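Local structure of colicin-B (Escherichia coli, 1RH1) at residues A[374-379]-A[504-509]; A[380-385]-A[482-487]; A[361-366]-A[494-499]; A[429-434]-A[441-446]; A[330-335]-A[471-476]. The protein kills Escherichia coli and closely related bacteria by forming channels that depolarise the cytoplasmic membrane and dissipate cellular energy. All blocks are in the same frame, centred on the assembly; numbering follows the deposited sequence.

Contact 1 of 5, residues A[374-379]-A[504-509]; sequences NKLMAN and ELNHKI
Asn506 reaches from helix 500-510 to the C-terminal end of helix 366-376 and meets Lys375, Leu376 and Asn379 with its amide. Its ND2 donates to Lys375 O at 3.0 Å, with an N-H...O angle of 155°. The acceptor lies in the plane of the Asn506 amide, whereas ND2 itself stands well above the carbonyl plane of Lys375. On the other branch of the amide, Leu376 CD1 lies 3.3 Å from Asn506 OD1, the two side chains crossing at a slant. The same CD1 is 4.4 Å from Leu505 CB, a looser apolar touch. Asn379 closes the type I turn that begins at Leu376 and meets Asn506 tip to tip, the two amide planes 86° apart; its CB is 3.3 Å from Asn506 OD1. Lys375 sends its ammonium group to Asp499 and Asp503, two salt bridges that tie helix 366-376 to the start of helix 500-510. Leu376 also packs on Val502 and Ile510. Held at ND2 by a backbone carbonyl near the C-terminal end of helix 366-376, and flanked at OD1 by Leu376 CD1, the Asn506 amide is probably fixed in its rotation, with ND2 as its donor end.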
# COMPACT_ATOMS: atom_id res chain seq x y z
N ASN A 374 -10.51 33.62 24.36
CA ASN A 374 -11.15 34.79 24.95
C ASN A 374 -11.67 34.51 26.36
O ASN A 374 -11.80 35.42 27.19
CB ASN A 374 -12.34 35.27 24.17
CG ASN A 374 -12.04 36.03 22.90
OD1 ASN A 374 -12.85 36.00 21.99
ND2 ASN A 374 -10.91 36.74 22.78
N LYS A 375 -12.00 33.22 26.55
CA LYS A 375 -12.47 32.67 27.81
C LYS A 375 -11.31 32.58 28.80
O LYS A 375 -11.47 32.82 30.00
CB LYS A 375 -13.07 31.29 27.52
CG LYS A 375 -13.53 30.47 28.71
CD LYS A 375 -13.76 28.99 28.35
CE LYS A 375 -14.81 28.70 27.27
NZ LYS A 375 -15.32 27.34 27.40
N LEU A 376 -10.12 32.25 28.29
CA LEU A 376 -8.95 32.09 29.12
C LEU A 376 -8.46 33.43 29.60
O LEU A 376 -8.25 33.65 30.79
CB LEU A 376 -7.87 31.41 28.32
CG LEU A 376 -6.50 31.37 28.92
CD1 LEU A 376 -6.50 30.61 30.23
CD2 LEU A 376 -5.59 30.73 27.92
N MET A 377 -8.28 34.31 28.63
CA MET A 377 -7.77 35.65 28.84
C MET A 377 -8.79 36.53 29.55
O MET A 377 -8.51 37.68 29.89
CB MET A 377 -7.41 36.24 27.50
CG MET A 377 -5.93 36.46 27.25
SD MET A 377 -4.83 35.03 27.44
CE MET A 377 -3.48 36.03 27.99
N ALA A 378 -9.99 35.98 29.77
CA ALA A 378 -11.03 36.65 30.52
C ALA A 378 -10.86 36.41 32.01
O ALA A 378 -11.32 37.23 32.81
CB ALA A 378 -12.41 36.14 30.15
N ASN A 379 -10.21 35.29 32.37
CA ASN A 379 -9.93 34.94 33.76
C ASN A 379 -9.11 36.08 34.35
O ASN A 379 -7.98 36.35 33.92
CB ASN A 379 -9.15 33.60 33.80
CG ASN A 379 -9.00 32.93 35.17
OD1 ASN A 379 -8.72 31.74 35.27
ND2 ASN A 379 -9.19 33.62 36.29
N GLU A 504 -9.78 23.23 31.75
CA GLU A 504 -8.89 22.70 32.79
C GLU A 504 -7.97 23.75 33.37
O GLU A 504 -7.71 23.77 34.56
CB GLU A 504 -7.96 21.59 32.28
CG GLU A 504 -8.38 20.14 32.51
CD GLU A 504 -9.37 19.47 31.54
OE1 GLU A 504 -10.59 19.61 31.75
OE2 GLU A 504 -8.92 18.79 30.60
N LEU A 505 -7.48 24.64 32.52
CA LEU A 505 -6.61 25.74 32.87
C LEU A 505 -7.28 26.72 33.82
O LEU A 505 -6.84 26.88 34.95
CB LEU A 505 -6.20 26.46 31.59
CG LEU A 505 -4.79 26.38 31.01
CD1 LEU A 505 -3.94 25.43 31.77
CD2 LEU A 505 -4.89 25.95 29.56
N ASN A 506 -8.36 27.37 33.38
CA ASN A 506 -9.10 28.31 34.21
C ASN A 506 -9.64 27.74 35.51
O ASN A 506 -9.36 28.27 36.58
CB ASN A 506 -10.29 28.89 33.44
CG ASN A 506 -9.99 30.10 32.57
OD1 ASN A 506 -8.87 30.61 32.52
ND2 ASN A 506 -11.01 30.59 31.88
N HIS A 507 -10.36 26.63 35.45
CA HIS A 507 -11.06 26.10 36.61
C HIS A 507 -10.20 25.31 37.59
O HIS A 507 -10.46 25.36 38.79
CB HIS A 507 -12.28 25.25 36.11
CG HIS A 507 -13.51 26.01 35.56
ND1 HIS A 507 -14.01 27.21 35.91
CD2 HIS A 507 -14.35 25.51 34.58
CE1 HIS A 507 -15.09 27.43 35.19
NE2 HIS A 507 -15.30 26.40 34.39
N LYS A 508 -9.16 24.61 37.14
CA LYS A 508 -8.34 23.89 38.08
C LYS A 508 -6.92 24.41 38.27
O LYS A 508 -6.31 24.13 39.30
CB LYS A 508 -8.23 22.44 37.68
CG LYS A 508 -9.56 21.71 37.64
CD LYS A 508 -9.32 20.22 37.36
CE LYS A 508 -8.50 19.90 36.08
NZ LYS A 508 -8.37 18.46 35.89
N ILE A 509 -6.37 25.20 37.33
CA ILE A 509 -4.95 25.58 37.38
C ILE A 509 -4.64 27.01 37.78
O ILE A 509 -3.73 27.20 38.59
CB ILE A 509 -4.28 25.27 35.99
CG1 ILE A 509 -4.47 23.79 35.62
CG2 ILE A 509 -2.79 25.61 36.06
CD1 ILE A 509 -3.59 23.21 34.51

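Contact 2 of 5, residues A[380-385]-A[482-487]; sequences PSLKIN and VGFVGV
Ile384 has CG1 between its backbone N and carbonyl carbon (chi1 42°), which sets CG2 beside the N, and Phe484 has CG anti to its own N (chi1 -171°); together these turns lay the isoleucine across the phenyl ring. Ile384 CG2 sits over the ring centre, 3.5 Å from the centroid and 11° off the normal, a CH-pi contact over the face. CD1 of the same residue comes down at the far end of the ring, near Phe484 CZ. Leu382 crosses Phe484 at about a right angle and places CD2 3.5 Å from Phe484 CE2. That methyl also meets Val487 CG1 at 3.8 Å, leucine and valine pointing tip to tip. Between Leu382 and Ile384, Lys383 starts away from the helix at CB, and its NZ donates to Pro380 O at 2.8 Å, in the carbonyl plane and on a lone pair, fastening the loop to itself. The contact is thus an apolar clasp of loop 380-385 on a phenylalanine of helix 479-495, part of a predicted transmembrane segment. Met377 touches both Leu382 and Phe484, Ile510 of helix 500-510 packs on Leu382 and Val487, and Leu340 of helix 291-340 also meets Val487.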
# COMPACT_ATOMS: atom_id res chain seq x y z
N PRO A 380 -9.67 36.84 35.29
CA PRO A 380 -9.02 37.97 35.92
C PRO A 380 -7.81 37.64 36.79
O PRO A 380 -7.02 38.54 37.09
CB PRO A 380 -10.13 38.64 36.67
CG PRO A 380 -10.97 37.47 37.10
CD PRO A 380 -11.00 36.64 35.83
N SER A 381 -7.63 36.39 37.25
CA SER A 381 -6.42 36.03 37.96
C SER A 381 -5.33 35.53 37.01
O SER A 381 -4.37 34.88 37.44
CB SER A 381 -6.78 34.98 39.01
OG SER A 381 -7.10 33.73 38.43
N LEU A 382 -5.50 35.82 35.70
CA LEU A 382 -4.53 35.57 34.62
C LEU A 382 -4.06 36.93 34.06
O LEU A 382 -4.49 37.39 32.98
CB LEU A 382 -5.16 34.74 33.47
CG LEU A 382 -4.31 33.81 32.55
CD1 LEU A 382 -4.35 34.29 31.12
CD2 LEU A 382 -2.88 33.75 33.03
N LYS A 383 -3.15 37.53 34.86
CA LYS A 383 -2.54 38.84 34.64
C LYS A 383 -1.02 38.87 34.78
O LYS A 383 -0.45 38.04 35.49
CB LYS A 383 -3.15 39.83 35.62
CG LYS A 383 -4.60 40.22 35.34
CD LYS A 383 -5.02 41.34 36.30
CE LYS A 383 -6.37 41.99 35.94
NZ LYS A 383 -7.53 41.14 36.17
N ILE A 384 -0.36 39.81 34.05
CA ILE A 384 1.09 40.11 34.07
C ILE A 384 1.40 41.58 34.41
O ILE A 384 0.70 42.50 33.96
CB ILE A 384 1.92 39.94 32.73
CG1 ILE A 384 1.18 40.47 31.51
CG2 ILE A 384 2.35 38.52 32.61
CD1 ILE A 384 -0.15 39.90 31.00
N ASN A 385 2.46 41.86 35.19
CA ASN A 385 2.87 43.26 35.36
C ASN A 385 3.84 43.68 34.27
O ASN A 385 4.61 42.87 33.75
CB ASN A 385 3.51 43.48 36.73
CG ASN A 385 4.74 42.65 37.05
OD1 ASN A 385 5.79 43.16 37.43
ND2 ASN A 385 4.59 41.34 36.91
N VAL A 482 7.61 32.29 33.20
CA VAL A 482 7.48 30.95 32.62
C VAL A 482 6.12 30.32 32.92
O VAL A 482 5.56 29.61 32.08
CB VAL A 482 8.62 30.06 33.15
CG1 VAL A 482 8.51 28.59 32.76
CG2 VAL A 482 9.88 30.62 32.52
N GLY A 483 5.55 30.62 34.09
CA GLY A 483 4.21 30.15 34.39
C GLY A 483 3.15 30.82 33.50
O GLY A 483 2.28 30.14 32.95
N PHE A 484 3.20 32.15 33.34
CA PHE A 484 2.23 32.89 32.53
C PHE A 484 2.27 32.40 31.09
O PHE A 484 1.22 32.09 30.52
CB PHE A 484 2.54 34.39 32.56
CG PHE A 484 1.44 35.23 31.92
CD1 PHE A 484 1.56 35.63 30.58
CD2 PHE A 484 0.31 35.57 32.65
CE1 PHE A 484 0.53 36.36 29.98
CE2 PHE A 484 -0.71 36.30 32.03
CZ PHE A 484 -0.61 36.70 30.70
N VAL A 485 3.47 32.29 30.52
CA VAL A 485 3.59 31.82 29.17
C VAL A 485 3.24 30.35 29.14
O VAL A 485 2.70 29.91 28.13
CB VAL A 485 5.01 32.07 28.67
CG1 VAL A 485 5.26 31.46 27.31
CG2 VAL A 485 5.18 33.57 28.51
N GLY A 486 3.44 29.57 30.20
CA GLY A 486 3.08 28.16 30.17
C GLY A 486 1.57 28.00 30.09
O GLY A 486 1.10 27.04 29.50
N VAL A 487 0.82 28.93 30.69
CA VAL A 487 -0.63 28.98 30.60
C VAL A 487 -1.06 29.49 29.21
O VAL A 487 -1.80 28.78 28.54
CB VAL A 487 -1.13 29.88 31.73
CG1 VAL A 487 -2.54 30.33 31.49
CG2 VAL A 487 -1.18 29.07 33.01

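Contact 3 of 5, residues A[361-366]-A[494-499]; sequences KTIRSY and GAFIDD
Arg364 lays its guanidinium edge-on against Ala495 O, the oxygen lying in the plane of the group. NE donates to that oxygen at 3.0 Å with an N-H...O angle of 167°, and NH2 adds a weak bond at 3.3 Å, so one carbonyl receives both N-H groups along one edge. The chain reaches it by bending at chi2 (-136°) and again at chi3, after CG has passed close to Phe496 O. Over one face of the guanidinium lies the backbone N of Asp499, whose side chain crosses the arginine obliquely with the carboxylate turned 41° from the guanidinium plane. Arg364 NH2 and Asp499 OD1 are 4.5 Å apart, too far for a salt bridge, and the oxygen is well out of the guanidinium plane; the attraction is probably electrostatic at most. Asp499 OD1 is hydrogen-bonded to Ser372 of helix 366-376.

The site joins two helix boundaries of the pore-forming domain: the loop entering helix 366-376, where Ser365 is the N-cap and bonds to Asp368 N, and the turn from helix 479-495 into helix 500-510, where Asp498 caps Lys500 N. Arg364 N also donates to Phe496 O at 2.9 Å, joining the backbones directly. Ile363 and Phe496 lie side by side, pointing the same way, and Ile363 CD1 is 3.5 Å from Phe496 CD2. Ile363 CA makes a longer CA-H...O contact to Phe496 O. Glu448 of helix 441-452 touches the side chains of Ile363 and Phe496, and Leu461 of helix 457-472 packs on Ile363.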
# COMPACT_ATOMS: atom_id res chain seq x y z
N LYS A 361 -6.80 14.46 11.50
CA LYS A 361 -7.76 15.39 12.06
C LYS A 361 -7.50 16.81 11.56
O LYS A 361 -6.52 17.14 10.88
CB LYS A 361 -7.70 15.32 13.59
CG LYS A 361 -8.02 13.91 14.11
CD LYS A 361 -7.75 13.73 15.60
CE LYS A 361 -7.62 12.25 15.99
NZ LYS A 361 -6.76 12.09 17.16
N THR A 362 -8.48 17.64 11.90
CA THR A 362 -8.58 19.01 11.43
C THR A 362 -8.50 20.00 12.58
O THR A 362 -9.23 19.74 13.55
CB THR A 362 -9.92 19.09 10.67
OG1 THR A 362 -9.73 18.22 9.57
CG2 THR A 362 -10.33 20.48 10.18
N ILE A 363 -7.74 21.11 12.58
CA ILE A 363 -7.76 21.97 13.77
C ILE A 363 -9.13 22.60 13.94
O ILE A 363 -9.90 22.61 12.99
CB ILE A 363 -6.73 23.18 13.76
CG1 ILE A 363 -6.81 23.99 12.50
CG2 ILE A 363 -5.33 22.63 13.93
CD1 ILE A 363 -5.91 25.21 12.63
N ARG A 364 -9.46 23.09 15.14
CA ARG A 364 -10.75 23.72 15.36
C ARG A 364 -10.93 24.98 14.54
O ARG A 364 -9.98 25.50 13.95
CB ARG A 364 -10.95 24.09 16.82
CG ARG A 364 -11.21 22.90 17.75
CD ARG A 364 -12.34 23.27 18.71
NE ARG A 364 -11.95 24.39 19.52
CZ ARG A 364 -12.77 25.06 20.33
NH1 ARG A 364 -14.06 24.76 20.47
NH2 ARG A 364 -12.23 26.03 21.06
N SER A 365 -12.16 25.47 14.41
CA SER A 365 -12.34 26.67 13.62
C SER A 365 -11.79 27.87 14.37
O SER A 365 -11.66 27.86 15.59
CB SER A 365 -13.80 26.92 13.36
OG SER A 365 -14.43 27.52 14.49
N TYR A 366 -11.48 28.86 13.56
CA TYR A 366 -11.09 30.22 13.92
C TYR A 366 -12.04 30.81 14.95
O TYR A 366 -11.58 31.23 16.00
CB TYR A 366 -11.10 31.11 12.65
CG TYR A 366 -11.77 30.44 11.43
CD1 TYR A 366 -13.17 30.26 11.33
CD2 TYR A 366 -10.94 29.90 10.43
CE1 TYR A 366 -13.72 29.54 10.25
CE2 TYR A 366 -11.48 29.18 9.36
CZ TYR A 366 -12.86 29.00 9.27
OH TYR A 366 -13.36 28.26 8.21
N GLY A 494 -4.16 24.50 23.03
CA GLY A 494 -5.38 23.86 23.50
C GLY A 494 -6.59 24.15 22.63
O GLY A 494 -7.24 23.22 22.13
N ALA A 495 -6.82 25.46 22.45
CA ALA A 495 -7.92 26.01 21.67
C ALA A 495 -8.10 25.49 20.24
O ALA A 495 -9.21 25.53 19.73
CB ALA A 495 -7.78 27.51 21.61
N PHE A 496 -7.05 25.02 19.57
CA PHE A 496 -7.13 24.45 18.24
C PHE A 496 -7.47 22.98 18.29
O PHE A 496 -7.65 22.35 17.25
CB PHE A 496 -5.78 24.62 17.47
CG PHE A 496 -5.60 26.02 16.89
CD1 PHE A 496 -4.65 26.88 17.43
CD2 PHE A 496 -6.43 26.46 15.85
CE1 PHE A 496 -4.54 28.17 16.94
CE2 PHE A 496 -6.31 27.76 15.36
CZ PHE A 496 -5.37 28.62 15.91
N ILE A 497 -7.53 22.41 19.50
CA ILE A 497 -7.74 20.98 19.64
C ILE A 497 -9.04 20.75 20.36
O ILE A 497 -9.93 20.04 19.88
CB ILE A 497 -6.59 20.29 20.44
CG1 ILE A 497 -5.20 20.67 19.95
CG2 ILE A 497 -6.77 18.79 20.25
CD1 ILE A 497 -4.05 19.99 20.67
N ASP A 498 -9.16 21.40 21.50
CA ASP A 498 -10.32 21.15 22.31
C ASP A 498 -10.58 22.26 23.28
O ASP A 498 -9.65 22.92 23.73
CB ASP A 498 -10.09 19.86 23.04
CG ASP A 498 -11.35 19.08 23.31
OD1 ASP A 498 -11.35 17.90 22.95
OD2 ASP A 498 -12.31 19.62 23.87
N ASP A 499 -11.85 22.47 23.65
CA ASP A 499 -12.18 23.47 24.65
C ASP A 499 -11.97 22.87 26.03
O ASP A 499 -11.83 23.63 26.99
CB ASP A 499 -13.65 23.93 24.48
CG ASP A 499 -14.10 25.01 25.46
OD1 ASP A 499 -13.67 26.16 25.34
OD2 ASP A 499 -14.89 24.70 26.35

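Contact 4 of 5, residues A[429-434]-A[441-446]; sequences EKSIEG and GPLMLE
Pro442, in the first turn of helix 441-452, meets Lys430 and Glu433 of helix 420-435. Its CB lies 3.9 Å from Lys430 CG, and its carbonyl O is 3.3 Å from Lys430 CD, so the lysine's methylene chain runs obliquely over the proline and its peptide. Glu433 crosses the proline at about a right angle and sets OE1 3.5 Å from Pro442 CG. Leu443 comes next, at the closest backbone approach: its CA is 5.1 Å from that of Lys430. Leu443 CG touches Lys430 O at 3.9 Å and sits near Ser431 OG, whose hydrogen bond goes to Ile427 O in its own helix. One turn further, Glu446 bends at chi2 (66°) and meets the end of the lysine. Lys430 NZ and Glu446 OE2 form a salt bridge at 3.2 Å, weak as a hydrogen bond, while OE1 accepts a weak bond from Trp450. The extended lysine thus spans from Pro442 to Glu446. Segments 429-434 and 441-446 run roughly antiparallel, 146° between their N-to-C directions and 8.2 Å between their axes at closest approach, as a helical hairpin with a short connection. From helix 457-472, Phe464 packs on Leu443 and Leu468 on Ser431; Trp396 of helix 386-398 also touches Ser431.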
# COMPACT_ATOMS: atom_id res chain seq x y z
N GLU A 429 6.15 37.94 15.71
CA GLU A 429 5.59 39.28 15.72
C GLU A 429 4.16 39.34 16.26
O GLU A 429 3.77 40.29 16.93
CB GLU A 429 5.56 39.85 14.33
CG GLU A 429 6.90 40.05 13.68
CD GLU A 429 6.82 40.30 12.18
OE1 GLU A 429 5.73 40.31 11.59
OE2 GLU A 429 7.88 40.46 11.56
N LYS A 430 3.42 38.26 15.98
CA LYS A 430 2.05 38.14 16.41
C LYS A 430 1.90 37.61 17.83
O LYS A 430 0.84 37.75 18.44
CB LYS A 430 1.31 37.28 15.39
CG LYS A 430 1.18 38.13 14.14
CD LYS A 430 0.69 37.41 12.91
CE LYS A 430 0.62 38.48 11.83
NZ LYS A 430 -0.08 37.98 10.66
N SER A 431 2.91 36.97 18.43
CA SER A 431 2.83 36.65 19.84
C SER A 431 3.19 37.93 20.57
O SER A 431 2.62 38.21 21.62
CB SER A 431 3.82 35.56 20.22
OG SER A 431 3.43 34.28 19.74
N ILE A 432 4.09 38.76 20.01
CA ILE A 432 4.49 40.02 20.62
C ILE A 432 3.27 40.88 20.76
O ILE A 432 2.98 41.28 21.89
CB ILE A 432 5.54 40.70 19.77
CG1 ILE A 432 6.84 39.93 19.84
CG2 ILE A 432 5.79 42.09 20.30
CD1 ILE A 432 8.02 40.42 18.98
N GLU A 433 2.53 41.13 19.68
CA GLU A 433 1.21 41.75 19.78
C GLU A 433 0.35 40.73 20.50
O GLU A 433 0.51 39.53 20.28
CB GLU A 433 0.70 41.99 18.40
CG GLU A 433 -0.70 42.51 18.23
CD GLU A 433 -1.05 42.82 16.77
OE1 GLU A 433 -0.48 42.21 15.84
OE2 GLU A 433 -1.90 43.70 16.57
N GLY A 434 -0.56 41.08 21.38
CA GLY A 434 -1.18 40.01 22.13
C GLY A 434 -0.54 40.11 23.48
O GLY A 434 -1.27 40.28 24.45
N GLY A 441 -5.91 37.72 18.01
CA GLY A 441 -6.53 37.56 16.71
C GLY A 441 -5.50 37.38 15.60
O GLY A 441 -5.55 36.36 14.94
N PRO A 442 -4.53 38.26 15.35
CA PRO A 442 -3.45 38.03 14.40
C PRO A 442 -2.68 36.73 14.53
O PRO A 442 -2.26 36.16 13.53
CB PRO A 442 -2.58 39.24 14.56
CG PRO A 442 -3.01 39.82 15.89
CD PRO A 442 -4.49 39.62 15.81
N LEU A 443 -2.54 36.24 15.76
CA LEU A 443 -1.87 34.97 15.99
C LEU A 443 -2.74 33.82 15.57
O LEU A 443 -2.24 32.97 14.84
CB LEU A 443 -1.54 34.71 17.46
CG LEU A 443 -0.25 34.04 17.91
CD1 LEU A 443 -0.58 33.22 19.12
CD2 LEU A 443 0.35 33.12 16.86
N MET A 444 -3.99 33.77 16.02
CA MET A 444 -4.84 32.62 15.73
C MET A 444 -5.26 32.57 14.28
O MET A 444 -5.41 31.52 13.68
CB MET A 444 -6.05 32.66 16.66
CG MET A 444 -5.60 32.69 18.14
SD MET A 444 -4.39 31.43 18.64
CE MET A 444 -5.50 30.35 19.46
N LEU A 445 -5.33 33.74 13.68
CA LEU A 445 -5.72 33.90 12.29
C LEU A 445 -4.63 33.48 11.31
O LEU A 445 -4.91 32.95 10.24
CB LEU A 445 -6.11 35.37 12.12
CG LEU A 445 -6.95 35.92 10.98
CD1 LEU A 445 -8.23 35.12 10.80
CD2 LEU A 445 -7.24 37.39 11.30
N GLU A 446 -3.38 33.70 11.65
CA GLU A 446 -2.25 33.29 10.84
C GLU A 446 -2.19 31.78 10.78
O GLU A 446 -1.81 31.23 9.74
CB GLU A 446 -0.97 33.86 11.48
CG GLU A 446 0.40 33.53 10.90
CD GLU A 446 0.73 34.05 9.51
OE1 GLU A 446 1.46 33.35 8.81
OE2 GLU A 446 0.29 35.14 9.14

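Contact 5 of 5, residues A[330-335]-A[471-476]; sequences ISVGDK and ALIAFG
Val332 crosses both Leu472 and Ile473 at about a right angle, one methyl to each. Val332 CG1 is 3.9 Å from Leu472 CD2, and Val332 CG2 is 3.7 Å from Ile473 CG2. Ile473 is the first residue to leave helical geometry after helix 457-472; with CG1 between the backbone N and the carbonyl carbon (chi1 65°), it holds CG2 beside the N. Ser331 approaches the same isoleucine with its hydroxyl, OG lying 3.6 Å from Ile473 CD1; the polar partner of that OG is Val328 O, one turn back in its own helix.

These contacts lie in the all-helical pore-forming domain, where the far end of the long helix 291-340 packs against the close of helix 457-472, which lies within a predicted transmembrane segment. Lys335 runs past Ile473, its CD 3.8 Å from Ile473 CA, and bends at chi4 (-79°) to bring NZ 3.0 Å from Leu472 O. That bond places the ammonium above the carbonyl plane, with a C=O...N angle of 137°. Leu472 O lies at the end of its helix, where a positive charge would probably be favoured by the helix dipole. Ile489 of helix 479-495 touches both Val332 and Leu472, Val485 adds to the packing on Leu472, and Tyr344 of helix 342-357 meets Val332.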
# COMPACT_ATOMS: atom_id res chain seq x y z
N ILE A 330 5.56 18.03 25.98
CA ILE A 330 5.72 17.39 27.26
C ILE A 330 6.83 17.98 28.06
O ILE A 330 6.70 18.04 29.29
CB ILE A 330 5.95 15.91 27.04
CG1 ILE A 330 4.54 15.38 26.81
CG2 ILE A 330 6.65 15.18 28.21
CD1 ILE A 330 4.54 13.94 26.29
N SER A 331 7.90 18.42 27.38
CA SER A 331 8.98 19.11 28.06
C SER A 331 8.41 20.39 28.68
O SER A 331 8.64 20.61 29.86
CB SER A 331 10.07 19.42 27.05
OG SER A 331 10.06 20.78 26.58
N VAL A 332 7.61 21.21 27.96
CA VAL A 332 6.96 22.42 28.46
C VAL A 332 6.18 22.08 29.72
O VAL A 332 6.24 22.76 30.74
CB VAL A 332 6.02 22.97 27.34
CG1 VAL A 332 4.94 23.93 27.86
CG2 VAL A 332 6.91 23.69 26.34
N GLY A 333 5.50 20.95 29.64
CA GLY A 333 4.73 20.42 30.75
C GLY A 333 5.63 20.18 31.93
O GLY A 333 5.32 20.66 33.01
N ASP A 334 6.76 19.51 31.69
CA ASP A 334 7.73 19.25 32.74
C ASP A 334 8.26 20.57 33.27
O ASP A 334 8.00 20.78 34.46
CB ASP A 334 8.88 18.39 32.20
CG ASP A 334 8.57 16.89 31.94
OD1 ASP A 334 9.38 16.23 31.30
OD2 ASP A 334 7.55 16.36 32.38
N LYS A 335 8.87 21.49 32.49
CA LYS A 335 9.38 22.80 32.94
C LYS A 335 8.37 23.69 33.65
O LYS A 335 8.58 24.12 34.78
CB LYS A 335 9.95 23.60 31.77
CG LYS A 335 10.38 25.06 31.99
CD LYS A 335 11.22 25.49 30.79
CE LYS A 335 11.99 26.80 30.93
NZ LYS A 335 11.17 27.99 30.73
N ALA A 471 10.24 27.72 22.09
CA ALA A 471 10.71 29.06 22.35
C ALA A 471 10.66 29.20 23.85
O ALA A 471 11.62 29.75 24.37
CB ALA A 471 9.81 30.12 21.74
N LEU A 472 9.61 28.73 24.58
CA LEU A 472 9.48 28.81 26.05
C LEU A 472 10.54 27.99 26.79
O LEU A 472 11.08 28.49 27.78
CB LEU A 472 8.10 28.33 26.53
CG LEU A 472 7.85 28.06 28.03
CD1 LEU A 472 7.89 29.34 28.81
CD2 LEU A 472 6.48 27.49 28.25
N ILE A 473 10.88 26.77 26.34
CA ILE A 473 11.89 25.99 27.04
C ILE A 473 13.28 26.52 26.75
O ILE A 473 14.27 25.92 27.15
CB ILE A 473 11.89 24.48 26.66
CG1 ILE A 473 12.28 24.30 25.22
CG2 ILE A 473 10.52 23.87 26.94
CD1 ILE A 473 12.47 22.82 24.88
N ALA A 474 13.38 27.66 26.06
CA ALA A 474 14.64 28.29 25.67
C ALA A 474 14.71 29.75 26.05
O ALA A 474 15.73 30.39 25.85
CB ALA A 474 14.83 28.23 24.15
N PHE A 475 13.63 30.31 26.57
CA PHE A 475 13.67 31.71 26.91
C PHE A 475 14.39 31.94 28.22
O PHE A 475 14.30 31.12 29.15
CB PHE A 475 12.28 32.26 27.04
CG PHE A 475 11.57 32.64 25.76
CD1 PHE A 475 10.20 32.93 25.84
CD2 PHE A 475 12.25 32.73 24.55
CE1 PHE A 475 9.50 33.31 24.70
CE2 PHE A 475 11.55 33.11 23.41
CZ PHE A 475 10.18 33.40 23.49
N GLY A 476 15.13 33.04 28.28
CA GLY A 476 15.72 33.43 29.55
C GLY A 476 14.65 34.19 30.34
O GLY A 476 14.59 35.43 30.22

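How the contacts relate
From the N terminus, the long helix 291-340 leads into the pore-forming domain and opens contact 5, which closes on the end of helix 457-472. Before that closure, contacts 3, 1 and 2 open in turn around helix 366-376. All three close later, contact 2 on helix 479-495, contact 3 on the end of that helix and the turn after it, and contact 1 on helix 500-510, so each crosses contact 5. Contact 2 lies within the spans of contacts 1 and 3, which cross each other. Contact 4, the local hairpin, lies within all four. Contact 1 touches contacts 2 and 3, contact 2 touches contact 5, and Met444 packing on Phe496 joins contact 4 to contact 3.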